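Local coordinates for fimbrium subunit Fim1C (Bacteroides vulgatus, PDB 4QB7), which is probably a component of the tip of fimbriae, the filamentous surface appendages that mediate cell adhesion and biofilm formation, at residues A[172-177]-A[260-265]. Numbering follows the deposited sequence.
With SO4 (sulfate ion), chain B.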
loop_
_atom_site.group_PDB
_atom_site.type_symbol
_atom_site.label_atom_id
_atom_site.label_comp_id
_atom_site.label_asym_id
_atom_site.label_seq_id
_atom_site.Cartn_x
_atom_site.Cartn_y
_atom_site.Cartn_z
ATOM N N ALA A 172 -5.420 6.635 -1.494
ATOM C CA ALA A 172 -5.041 7.823 -0.714
ATOM C C ALA A 172 -6.250 8.504 -0.084
ATOM O O ALA A 172 -6.143 9.038 1.023
ATOM C CB ALA A 172 -4.307 8.804 -1.598
ATOM N N ASN A 173 -7.392 8.499 -0.795
ATOM C CA ASN A 173 -8.634 9.081 -0.320
ATOM C C ASN A 173 -9.801 8.751 -1.216
ATOM O O ASN A 173 -9.635 8.320 -2.346
ATOM C CB ASN A 173 -8.526 10.611 -0.188
ATOM C CG ASN A 173 -9.049 11.124 1.121
ATOM O OD1 ASN A 173 -10.154 10.805 1.536
ATOM N ND2 ASN A 173 -8.244 11.888 1.826
ATOM N N ILE A 174 -10.995 8.946 -0.672
ATOM C CA ILE A 174 -12.294 8.872 -1.323
ATOM C C ILE A 174 -12.967 10.173 -0.892
ATOM O O ILE A 174 -13.164 10.400 0.304
ATOM C CB ILE A 174 -13.093 7.591 -1.041
ATOM C CG1 ILE A 174 -12.286 6.363 -1.484
ATOM C CG2 ILE A 174 -14.422 7.663 -1.791
ATOM C CD1 ILE A 174 -12.751 5.070 -1.011
ATOM N N LYS A 175 -13.153 11.089 -1.862
ATOM C CA LYS A 175 -13.726 12.416 -1.692
ATOM C C LYS A 175 -15.132 12.458 -2.300
ATOM O O LYS A 175 -15.345 11.857 -3.350
ATOM C CB LYS A 175 -12.816 13.438 -2.378
ATOM C CG LYS A 175 -11.463 13.683 -1.713
ATOM C CD LYS A 175 -10.786 14.829 -2.401
ATOM C CE LYS A 175 -9.474 15.228 -1.779
ATOM N NZ LYS A 175 -8.630 15.962 -2.761
ATOM N N VAL A 176 -16.100 13.151 -1.663
ATOM C CA VAL A 176 -17.486 13.222 -2.163
ATOM C C VAL A 176 -17.984 14.664 -2.284
ATOM O O VAL A 176 -17.639 15.503 -1.464
ATOM C CB VAL A 176 -18.479 12.399 -1.291
ATOM C CG1 VAL A 176 -19.810 12.222 -2.002
ATOM C CG2 VAL A 176 -17.912 11.032 -0.904
ATOM N N LYS A 177 -18.829 14.947 -3.291
ATOM C CA LYS A 177 -19.466 16.264 -3.439
ATOM C C LYS A 177 -20.782 16.152 -4.210
ATOM O O LYS A 177 -20.871 15.302 -5.097
ATOM C CB LYS A 177 -18.541 17.274 -4.142
ATOM C CG LYS A 177 -18.067 16.832 -5.507
ATOM C CD LYS A 177 -17.415 17.916 -6.278
ATOM C CE LYS A 177 -16.800 17.325 -7.521
ATOM N NZ LYS A 177 -15.922 18.299 -8.213
ATOM N N ALA A 260 -13.018 14.986 1.697
ATOM C CA ALA A 260 -12.362 13.710 1.993
ATOM C C ALA A 260 -13.111 12.850 3.042
ATOM O O ALA A 260 -13.629 13.388 4.036
ATOM C CB ALA A 260 -10.960 13.976 2.490
ATOM N N LEU A 261 -13.093 11.509 2.850
ATOM C CA LEU A 261 -13.704 10.560 3.793
ATOM C C LEU A 261 -12.641 9.921 4.718
ATOM O O LEU A 261 -12.981 9.401 5.781
ATOM C CB LEU A 261 -14.519 9.466 3.081
ATOM C CG LEU A 261 -15.681 9.896 2.174
ATOM C CD1 LEU A 261 -16.299 8.693 1.534
ATOM C CD2 LEU A 261 -16.743 10.724 2.917
ATOM N N PHE A 262 -11.365 9.988 4.314
ATOM C CA PHE A 262 -10.213 9.499 5.085
ATOM C C PHE A 262 -9.508 10.663 5.723
ATOM O O PHE A 262 -9.460 11.743 5.118
ATOM C CB PHE A 262 -9.183 8.743 4.201
ATOM C CG PHE A 262 -9.618 7.561 3.364
ATOM C CD1 PHE A 262 -10.903 7.033 3.477
ATOM C CD2 PHE A 262 -8.725 6.934 2.506
ATOM C CE1 PHE A 262 -11.297 5.933 2.711
ATOM C CE2 PHE A 262 -9.128 5.848 1.728
ATOM C CZ PHE A 262 -10.413 5.360 1.833
ATOM N N SER A 263 -8.858 10.440 6.881
ATOM C CA SER A 263 -8.089 11.511 7.506
ATOM C C SER A 263 -6.787 11.709 6.724
ATOM O O SER A 263 -6.419 10.835 5.938
ATOM C CB SER A 263 -7.835 11.210 8.978
ATOM O OG SER A 263 -6.779 10.285 9.138
ATOM N N ASP A 264 -6.119 12.854 6.908
ATOM C CA ASP A 264 -4.862 13.216 6.239
ATOM C C ASP A 264 -3.764 12.181 6.389
ATOM O O ASP A 264 -2.949 12.013 5.477
ATOM C CB ASP A 264 -4.316 14.555 6.784
ATOM C CG ASP A 264 -4.970 15.809 6.218
ATOM O OD1 ASP A 264 -5.673 15.705 5.170
ATOM O OD2 ASP A 264 -4.760 16.904 6.803
ATOM N N THR A 265 -3.721 11.519 7.539
ATOM C CA THR A 265 -2.674 10.560 7.855
ATOM C C THR A 265 -3.056 9.107 7.530
ATOM O O THR A 265 -2.174 8.245 7.549
ATOM C CB THR A 265 -2.288 10.705 9.334
ATOM O OG1 THR A 265 -3.470 10.684 10.144
ATOM C CG2 THR A 265 -1.518 11.986 9.596
HETATM S S SO4 B . -12.442 18.222 -6.565
HETATM O O1 SO4 B . -11.826 19.540 -6.442
HETATM O O2 SO4 B . -12.297 17.694 -7.930
HETATM O O3 SO4 B . -11.787 17.305 -5.621
HETATM O O4 SO4 B . -13.854 18.407 -6.247
HETATM O O HOH W 1 -7.842 14.600 3.817
#
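Asn173 OD1 gathers three backbone N-H groups just after the Lys175-Ala260 pair of strands 159-178 and 259-270. Phe262 N gives a well-aligned bond, 3.1 Å from Asn173 OD1 with an N-H...O angle of 159° and the donor tilted 28° from the amide plane. Leu261 N at 3.3 Å from Asn173 OD1 adds a weak bond, as does Ile174 N from within the strand itself. Leu261 N is shared: its shorter bond, 2.8 Å, runs to Ile174 O. Lys175 and Ala260 form an antiparallel non-hydrogen-bonded pair, and beyond it the amide of Asn173 stands in for a main-chain acceptor as residues 261-262 turn away from the strand. Asn173 ND2 lies 3.5 Å from Ala260 CB and makes a weak, long bond to a water that donates to Asp264 OD1. An alanine in place of Asn173 would probably leave Phe262 N without this acceptor and residue 262 less firmly held, although the Leu261 N to Ile174 O bond would remain. The ring of Phe262 lies over the strand backbone, Ile174 N above its centre and Asn173 C nearer the rim; Ile174 CD1 meets CZ of the ring at 3.7 Å. Phe234 meets the ring edge-to-face. Leu261 CD1 reaches Val176 CG2 at 3.7 Å and Ile174 CG2 at 4.0 Å, while Leu193 and Val190 of strand 186-196 touch Ile174 and Leu261, respectively. On the parallel strand 323-331, Tyr327 is backbone-bonded to Asn173 and Lys175. A side-chain carbonyl thus carries the polar link beyond the Lys175-Ala260 bridge, beside buried apolar side chains that join this mixed sheet to the one containing strand 186-196, within the fimbrillin-like fold.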